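Long-range contacts in xylose isomerase domain protein TIM barrel (Planctomyces limnophilus, PDB 3TVA), which binds a magnesium ion in a TIM barrel of the xylose isomerase-like family and is probably an isomerase, its substrate not established here: residues 157-162 and 186-191; 182-187 and 209-214. All blocks are in the same frame, centred on the assembly; numbering follows the deposited sequence. Where two conformers were deposited one is given.

How the contacts relate
Both contacts sit at the magnesium site of the TIM barrel, their centres about 8 Å apart. The parallel strands 154-158, 179-183 and 207-216 are neighbours in the sheet, and each supplies a metal ligand: Glu158 ends the first, Asp184 directly follows the second and His211 lies within the third, with Glu259 as the fourth ligand. Along the chain, residues 157-162 come first, then 182-191, then 209-214. Contact 1 joins the end of strand 154-158 to helix 185-190, and contact 2 joins that helix and strand 179-183 to strand 207-216. Ala186 and Asn187 belong to both. Asn182 ties them together as well, its ND2 bonding Glu158 OE1, so the metal ligands are interlinked by their second shell.

Contact 1: 157-162 and 186-191; sequences LETGQE and ANMILY. With MG (magnesium ion), chain C.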
ATOM      1  N   LEU A 157       6.609  -1.912  -2.576  1.00 16.75           N
ATOM      2  CA  LEU A 157       6.067  -1.047  -3.628  1.00 14.77           C
ATOM      3  C   LEU A 157       4.576  -1.259  -3.736  1.00 16.58           C
ATOM      4  O   LEU A 157       4.100  -2.383  -3.889  1.00 18.63           O
ATOM      5  CB  LEU A 157       6.713  -1.350  -4.987  1.00 14.61           C
ATOM      6  CG  LEU A 157       8.222  -1.150  -5.038  1.00 17.16           C
ATOM      7  CD1 LEU A 157       8.825  -1.585  -6.386  1.00 19.77           C
ATOM      8  CD2 LEU A 157       8.554   0.315  -4.734  1.00 16.31           C
ATOM      9  N   GLU A 158       3.830  -0.173  -3.647  1.00 13.45           N
ATOM     10  CA  GLU A 158       2.394  -0.226  -3.824  1.00 14.65           C
ATOM     11  C   GLU A 158       2.065  -0.435  -5.314  1.00 18.69           C
ATOM     12  O   GLU A 158       2.724   0.143  -6.174  1.00 18.91           O
ATOM     13  CB  GLU A 158       1.809   1.080  -3.314  1.00 18.62           C
ATOM     14  CG  GLU A 158       0.393   1.291  -3.691  1.00 26.90           C
ATOM     15  CD  GLU A 158      -0.560   0.451  -2.873  1.00 32.25           C
ATOM     16  OE1 GLU A 158      -0.153  -0.303  -1.965  1.00 33.56           O
ATOM     17  OE2 GLU A 158      -1.741   0.556  -3.173  1.00 36.06           O
ATOM     18  N   THR A 159       1.077  -1.276  -5.615  1.00 20.42           N
ATOM     19  CA  THR A 159       0.663  -1.517  -7.000  1.00 23.71           C
ATOM     20  C   THR A 159       0.270  -0.229  -7.704  1.00 24.98           C
ATOM     21  O   THR A 159      -0.631   0.489  -7.250  1.00 23.56           O
ATOM     22  CB  THR A 159      -0.603  -2.385  -7.080  1.00 27.03           C
ATOM     23  OG1 THR A 159      -0.423  -3.584  -6.340  1.00 22.46           O
ATOM     24  CG2 THR A 159      -0.888  -2.731  -8.512  1.00 31.67           C
ATOM     25  N   GLY A 160       0.933   0.019  -8.833  1.00 28.31           N
ATOM     26  CA  GLY A 160       0.821   1.249  -9.603  1.00 30.34           C
ATOM     27  C   GLY A 160       0.098   1.097 -10.928  1.00 30.65           C
ATOM     28  O   GLY A 160      -0.769   0.234 -11.108  1.00 30.38           O
ATOM     29  N   GLN A 161       0.457   1.970 -11.857  1.00 32.16           N
ATOM     30  CA  GLN A 161      -0.073   1.912 -13.214  1.00 39.98           C
ATOM     31  C   GLN A 161       0.704   0.938 -14.107  1.00 31.95           C
ATOM     32  O   GLN A 161       0.248   0.595 -15.202  1.00 29.73           O
ATOM     33  CB  GLN A 161      -0.069   3.307 -13.837  1.00 46.44           C
ATOM     34  CG  GLN A 161      -0.902   3.452 -15.111  1.00 56.97           C
ATOM     35  CD  GLN A 161      -0.058   3.402 -16.383  1.00 63.46           C
ATOM     36  OE1 GLN A 161       1.156   3.166 -16.341  1.00 57.93           O
ATOM     37  NE2 GLN A 161      -0.707   3.630 -17.524  1.00 70.57           N
ATOM     38  N   GLU A 162       1.859   0.478 -13.640  1.00 21.67           N
ATOM     39  CA  GLU A 162       2.677  -0.424 -14.444  1.00 27.98           C
ATOM     40  C   GLU A 162       1.946  -1.732 -14.669  1.00 28.32           C
ATOM     41  O   GLU A 162       1.264  -2.244 -13.782  1.00 28.51           O
ATOM     42  CB  GLU A 162       4.016  -0.758 -13.765  1.00 30.64           C
ATOM     43  CG  GLU A 162       4.897   0.422 -13.525  1.00 36.99           C
ATOM     44  CD  GLU A 162       4.329   1.326 -12.458  1.00 41.62           C
ATOM     45  OE1 GLU A 162       4.208   2.547 -12.720  1.00 45.09           O
ATOM     46  OE2 GLU A 162       3.973   0.794 -11.379  1.00 38.63           O
ATOM     47  N   ALA A 186      -7.329  -3.410  -6.479  1.00 18.08           N
ATOM     48  CA  ALA A 186      -8.241  -2.376  -6.933  1.00 17.91           C
ATOM     49  C   ALA A 186      -7.507  -1.315  -7.737  1.00 21.83           C
ATOM     50  O   ALA A 186      -8.078  -0.750  -8.678  1.00 21.58           O
ATOM     51  CB  ALA A 186      -8.990  -1.745  -5.759  1.00 18.32           C
ATOM     52  N   ASN A 187      -6.238  -1.069  -7.401  1.00 18.11           N
ATOM     53  CA  ASN A 187      -5.450  -0.065  -8.123  1.00 18.76           C
ATOM     54  C   ASN A 187      -5.337  -0.363  -9.613  1.00 20.86           C
ATOM     55  O   ASN A 187      -5.412   0.538 -10.436  1.00 24.42           O
ATOM     56  CB  ASN A 187      -4.049   0.124  -7.512  1.00 14.62           C
ATOM     57  CG  ASN A 187      -4.095   0.814  -6.142  1.00 20.73           C
ATOM     58  OD1 ASN A 187      -5.148   1.279  -5.704  1.00 21.41           O
ATOM     59  ND2 ASN A 187      -2.944   0.901  -5.477  1.00 16.25           N
HETATM   60  N   MSE A 188      -5.169  -1.630  -9.966  0.70 22.06           N
HETATM   61  CA  MSE A 188      -5.030  -1.963 -11.377  0.70 23.22           C
HETATM   62  C   MSE A 188      -6.326  -1.804 -12.150  0.70 21.87           C
HETATM   63  O   MSE A 188      -6.311  -1.569 -13.358  0.70 24.02           O
HETATM   64  CB  MSE A 188      -4.487  -3.361 -11.543  0.70 21.70           C
HETATM   65  CG  MSE A 188      -3.066  -3.477 -11.057  0.70 27.47           C
HETATM   66 SE   MSE A 188      -2.436  -5.183 -11.673  0.70 46.18          SE
HETATM   67  CE  MSE A 188      -2.245  -4.782 -13.587  0.70 30.10           C
ATOM     68  N   ILE A 189      -7.448  -1.931 -11.452  1.00 20.45           N
ATOM     69  CA  ILE A 189      -8.733  -1.632 -12.054  1.00 19.32           C
ATOM     70  C   ILE A 189      -8.934  -0.128 -12.180  1.00 24.78           C
ATOM     71  O   ILE A 189      -9.459   0.357 -13.184  1.00 25.50           O
ATOM     72  CB  ILE A 189      -9.872  -2.285 -11.261  1.00 19.54           C
ATOM     73  CG1 ILE A 189      -9.725  -3.807 -11.339  1.00 17.91           C
ATOM     74  CG2 ILE A 189     -11.214  -1.838 -11.795  1.00 19.50           C
ATOM     75  CD1 ILE A 189     -10.808  -4.577 -10.619  1.00 21.27           C
ATOM     76  N   LEU A 190      -8.505   0.610 -11.162  1.00 24.54           N
ATOM     77  CA  LEU A 190      -8.644   2.062 -11.169  1.00 23.66           C
ATOM     78  C   LEU A 190      -7.829   2.673 -12.313  1.00 22.20           C
ATOM     79  O   LEU A 190      -8.343   3.494 -13.075  1.00 24.44           O
ATOM     80  CB  LEU A 190      -8.248   2.646  -9.808  1.00 23.18           C
ATOM     81  CG  LEU A 190      -9.204   2.314  -8.656  1.00 25.39           C
ATOM     82  CD1 LEU A 190      -8.599   2.717  -7.313  1.00 27.53           C
ATOM     83  CD2 LEU A 190     -10.563   3.009  -8.858  1.00 26.15           C
ATOM     84  N   TYR A 191      -6.579   2.239 -12.462  1.00 19.80           N
ATOM     85  CA  TYR A 191      -5.757   2.668 -13.595  1.00 24.70           C
ATOM     86  C   TYR A 191      -6.184   2.070 -14.932  1.00 30.97           C
ATOM     87  O   TYR A 191      -5.778   2.553 -15.985  1.00 35.45           O
ATOM     88  CB  TYR A 191      -4.286   2.339 -13.348  1.00 24.09           C
ATOM     89  CG  TYR A 191      -3.640   3.200 -12.293  1.00 24.94           C
ATOM     90  CD1 TYR A 191      -3.304   4.520 -12.553  1.00 28.20           C
ATOM     91  CD2 TYR A 191      -3.359   2.689 -11.038  1.00 26.66           C
ATOM     92  CE1 TYR A 191      -2.709   5.310 -11.574  1.00 32.76           C
ATOM     93  CE2 TYR A 191      -2.779   3.464 -10.060  1.00 30.61           C
ATOM     94  CZ  TYR A 191      -2.452   4.770 -10.330  1.00 33.63           C
ATOM     95  OH  TYR A 191      -1.870   5.525  -9.341  1.00 36.90           O
TER
HETATM   96 MG    MG C 291      -3.576   0.522  -1.576  1.00  7.92          MG
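One end of this contact is the magnesium site of the TIM barrel, where the turn after strand 154-158 meets helix 185-190. Glu158 OE2 binds the ion at 2.4 Å; Asp184, His211 and Glu259 complete the protein ligands. The glutamate's CG stands anti to the backbone N (chi1 168°) and the chain bends at chi2, while Asn182 holds the other oxygen, OE1. Asn187 reaches across from the helix, its amide plane steeply turned against the carboxylate. Its ND2 gives a sound hydrogen bond to Thr159 O, 2.9 Å away and in the carbonyl plane, and a weak, bent one to Glu158 OE2 at 2.6 Å. One amide nitrogen thus grips a ligand oxygen and the backbone just after it. Beside this, Thr159 CG2 presses tightly on CG of the selenomethionine Met188, at 3.4 Å, while Thr159 OG1 bonds Asp184 N. Farther along the turn, Gln161 lays its CB over one face of the Tyr191 ring, 4.0 Å from the centroid and shifted toward the rim, in a CH-pi contact. Gly160 O approaches the same ring obliquely, 3.6 Å from Tyr191 CD2. An alanine at Tyr191 would remove the ring and would probably loosen the packing of residues 186-191 on Gly160 and Gln161. Polar bonds at Thr159 and the packing of Met188 and Tyr191 together hold the turn, and the Asn187 amide probably also helps to position the Glu158 carboxylate and to offset part of its negative charge.

Contact 2: 182-187 and 209-214; sequences NFDPAN and SIHCKD. With MG (magnesium ion), chain C.
Asn182 extends its CG anti to the backbone N (chi1 -176°), which carries the amide across to the neighbouring strand. Ser209 OG donates to Asn182 OD1 on a lone pair at 2.6 Å, and the serine hydroxyl also bonds His156. Asn182 ND2 sits over the centre of the His211 ring, 3.0 Å above its plane, with the amide and ring planes 62° apart, the nitrogen being committed to Glu158. Next, Phe183 N donates to Ser209 O, and Phe183 O receives His211 N at 2.8 Å in a nearly straight bond (170°). These links pair two adjacent parallel strands of the TIM barrel: Asn182 and Ser209 turn their side chains to one face of the sheet, Phe183 and Ile210 to the other, toward the surrounding helices. Asp184 follows at the strand's end and N-caps helix 185-190, OD1 taking Asn187 N from above the carboxylate plane and, more weakly, Ala186 N. Its OD2 binds magnesium at 2.4 Å and receives Lys213 NZ in a salt bridge of 2.9 Å, again from above the plane. One carboxylate therefore caps the helix and serves as a metal ligand, and the ammonium probably tempers its charge. His211 contributes ND1 to the ion at 2.5 Å; the metal there and Gln39 at NE2 together probably fix the ring's rotation. Pro185 rests its CD on His211 O. Ala186 packs its CB against Lys213 CD at 3.5 Å, flanking the bent lysine chain, and Asn187, its ND2 bonded to Thr159 O, brings OD1 to within 2.7 Å of Lys213 NZ.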
ATOM      1  N   ASN A 182       3.553  -4.293  -1.947  1.00 14.23           N
ATOM      2  CA  ASN A 182       2.253  -4.288  -1.284  1.00 15.25           C
ATOM      3  C   ASN A 182       1.199  -4.392  -2.371  1.00 17.58           C
ATOM      4  O   ASN A 182       0.962  -3.427  -3.117  1.00 15.37           O
ATOM      5  CB  ASN A 182       2.013  -3.003  -0.483  1.00 13.50           C
ATOM      6  CG  ASN A 182       0.694  -3.050   0.291  1.00 20.77           C
ATOM      7  OD1 ASN A 182       0.624  -3.614   1.391  1.00 18.85           O
ATOM      8  ND2 ASN A 182      -0.364  -2.481  -0.291  1.00 19.07           N
ATOM      9  N   PHE A 183       0.535  -5.537  -2.445  1.00 15.13           N
ATOM     10  CA  PHE A 183      -0.358  -5.768  -3.570  1.00 15.65           C
ATOM     11  C   PHE A 183      -1.742  -5.167  -3.326  1.00 16.49           C
ATOM     12  O   PHE A 183      -2.381  -5.430  -2.293  1.00 15.16           O
ATOM     13  CB  PHE A 183      -0.470  -7.259  -3.916  1.00 13.90           C
ATOM     14  CG  PHE A 183      -1.118  -7.506  -5.261  1.00 16.99           C
ATOM     15  CD1 PHE A 183      -2.474  -7.763  -5.357  1.00 13.68           C
ATOM     16  CD2 PHE A 183      -0.368  -7.434  -6.433  1.00 16.92           C
ATOM     17  CE1 PHE A 183      -3.078  -7.961  -6.601  1.00 15.89           C
ATOM     18  CE2 PHE A 183      -0.960  -7.632  -7.681  1.00 19.42           C
ATOM     19  CZ  PHE A 183      -2.311  -7.890  -7.768  1.00 16.34           C
ATOM     20  N   ASP A 184      -2.185  -4.347  -4.274  1.00 13.57           N
ATOM     21  CA  ASP A 184      -3.517  -3.730  -4.237  1.00 16.50           C
ATOM     22  C   ASP A 184      -4.277  -3.979  -5.541  1.00 17.14           C
ATOM     23  O   ASP A 184      -4.057  -3.294  -6.529  1.00 20.97           O
ATOM     24  CB  ASP A 184      -3.467  -2.230  -3.935  1.00 17.12           C
ATOM     25  CG  ASP A 184      -4.868  -1.614  -3.806  1.00 22.15           C
ATOM     26  OD1 ASP A 184      -5.838  -2.108  -4.416  1.00 19.82           O
ATOM     27  OD2 ASP A 184      -5.033  -0.636  -3.071  1.00 19.60           O
ATOM     28  N   PRO A 185      -5.136  -4.997  -5.567  1.00 19.95           N
ATOM     29  CA  PRO A 185      -5.818  -5.328  -6.829  1.00 19.32           C
ATOM     30  C   PRO A 185      -6.732  -4.211  -7.363  1.00 22.30           C
ATOM     31  O   PRO A 185      -6.892  -4.092  -8.580  1.00 21.26           O
ATOM     32  CB  PRO A 185      -6.631  -6.563  -6.461  1.00 17.80           C
ATOM     33  CG  PRO A 185      -6.936  -6.379  -4.990  1.00 21.14           C
ATOM     34  CD  PRO A 185      -5.770  -5.624  -4.394  1.00 19.27           C
ATOM     35  N   ALA A 186      -7.329  -3.410  -6.479  1.00 18.08           N
ATOM     36  CA  ALA A 186      -8.241  -2.376  -6.933  1.00 17.91           C
ATOM     37  C   ALA A 186      -7.507  -1.315  -7.737  1.00 21.83           C
ATOM     38  O   ALA A 186      -8.078  -0.750  -8.678  1.00 21.58           O
ATOM     39  CB  ALA A 186      -8.990  -1.745  -5.759  1.00 18.32           C
ATOM     40  N   ASN A 187      -6.238  -1.069  -7.401  1.00 18.11           N
ATOM     41  CA  ASN A 187      -5.450  -0.065  -8.123  1.00 18.76           C
ATOM     42  C   ASN A 187      -5.337  -0.363  -9.613  1.00 20.86           C
ATOM     43  O   ASN A 187      -5.412   0.538 -10.436  1.00 24.42           O
ATOM     44  CB  ASN A 187      -4.049   0.124  -7.512  1.00 14.62           C
ATOM     45  CG  ASN A 187      -4.095   0.814  -6.142  1.00 20.73           C
ATOM     46  OD1 ASN A 187      -5.148   1.279  -5.704  1.00 21.41           O
ATOM     47  ND2 ASN A 187      -2.944   0.901  -5.477  1.00 16.25           N
ATOM     48  N   SER A 209       2.916  -7.885   1.440  1.00 15.86           N
ATOM     49  CA  SER A 209       1.780  -7.356   2.196  1.00 15.47           C
ATOM     50  C   SER A 209       0.694  -7.043   1.196  1.00 14.96           C
ATOM     51  O   SER A 209       0.964  -6.972   0.003  1.00 14.66           O
ATOM     52  CB  SER A 209       2.143  -6.120   3.043  1.00 19.48           C
ATOM     53  OG  SER A 209       2.593  -5.050   2.229  1.00 20.23           O
ATOM     54  N   ILE A 210      -0.540  -6.870   1.644  1.00 15.16           N
ATOM     55  CA  ILE A 210      -1.604  -6.623   0.673  1.00 17.30           C
ATOM     56  C   ILE A 210      -2.634  -5.641   1.189  1.00 20.79           C
ATOM     57  O   ILE A 210      -2.775  -5.448   2.392  1.00 23.40           O
ATOM     58  CB  ILE A 210      -2.359  -7.921   0.284  1.00 21.14           C
ATOM     59  CG1 ILE A 210      -3.138  -8.450   1.478  1.00 22.61           C
ATOM     60  CG2 ILE A 210      -1.399  -9.020  -0.257  1.00 12.89           C
ATOM     61  CD1 ILE A 210      -4.569  -8.758   1.157  1.00 24.93           C
ATOM     62  N   HIS A 211      -3.358  -5.027   0.256  1.00 18.07           N
ATOM     63  CA  HIS A 211      -4.542  -4.264   0.585  1.00 19.86           C
ATOM     64  C   HIS A 211      -5.779  -4.961   0.035  1.00 22.92           C
ATOM     65  O   HIS A 211      -5.765  -5.499  -1.080  1.00 24.64           O
ATOM     66  CB  HIS A 211      -4.412  -2.830   0.061  1.00 17.80           C
ATOM     67  CG  HIS A 211      -3.416  -2.018   0.829  1.00 21.66           C
ATOM     68  ND1 HIS A 211      -2.913  -0.820   0.378  1.00 17.08           N
ATOM     69  CD2 HIS A 211      -2.821  -2.245   2.026  1.00 23.21           C
ATOM     70  CE1 HIS A 211      -2.043  -0.343   1.249  1.00 19.46           C
ATOM     71  NE2 HIS A 211      -1.971  -1.187   2.265  1.00 22.88           N
ATOM     72  N   CYS A 212      -6.834  -4.992   0.841  1.00 20.43           N
ATOM     73  CA  CYS A 212      -8.118  -5.458   0.367  1.00 17.70           C
ATOM     74  C   CYS A 212      -8.954  -4.237   0.074  1.00 22.66           C
ATOM     75  O   CYS A 212      -9.387  -3.530   0.986  1.00 23.06           O
ATOM     76  CB  CYS A 212      -8.811  -6.329   1.416  1.00 19.71           C
ATOM     77  SG  CYS A 212      -7.939  -7.893   1.655  1.00 29.56           S
ATOM     78  N   LYS A 213      -9.170  -4.004  -1.214  1.00 23.46           N
ATOM     79  CA  LYS A 213      -9.907  -2.842  -1.685  1.00 25.01           C
ATOM     80  C   LYS A 213     -10.585  -3.279  -2.981  1.00 23.59           C
ATOM     81  O   LYS A 213     -10.112  -4.207  -3.643  1.00 20.35           O
ATOM     82  CB  LYS A 213      -8.955  -1.666  -1.933  1.00 19.46           C
ATOM     83  CG  LYS A 213      -9.688  -0.348  -2.133  1.00 27.32           C
ATOM     84  CD  LYS A 213      -8.981   0.572  -3.108  1.00 31.50           C
ATOM     85  CE  LYS A 213      -7.740   1.143  -2.542  1.00 29.41           C
ATOM     86  NZ  LYS A 213      -6.771   1.563  -3.615  1.00 24.58           N
ATOM     87  N   ASP A 214     -11.688  -2.634  -3.351  1.00 21.34           N
ATOM     88  CA  ASP A 214     -12.435  -3.061  -4.538  1.00 23.55           C
ATOM     89  C   ASP A 214     -12.732  -1.868  -5.450  1.00 22.82           C
ATOM     90  O   ASP A 214     -12.765  -0.721  -4.995  1.00 22.31           O
ATOM     91  CB  ASP A 214     -13.742  -3.751  -4.117  1.00 22.74           C
ATOM     92  CG  ASP A 214     -14.215  -4.814  -5.122  1.00 25.89           C
ATOM     93  OD1 ASP A 214     -13.727  -4.848  -6.277  1.00 26.41           O
ATOM     94  OD2 ASP A 214     -15.098  -5.615  -4.749  1.00 24.20           O
TER
HETATM   95 MG    MG C 291      -3.576   0.522  -1.576  1.00  7.92          MG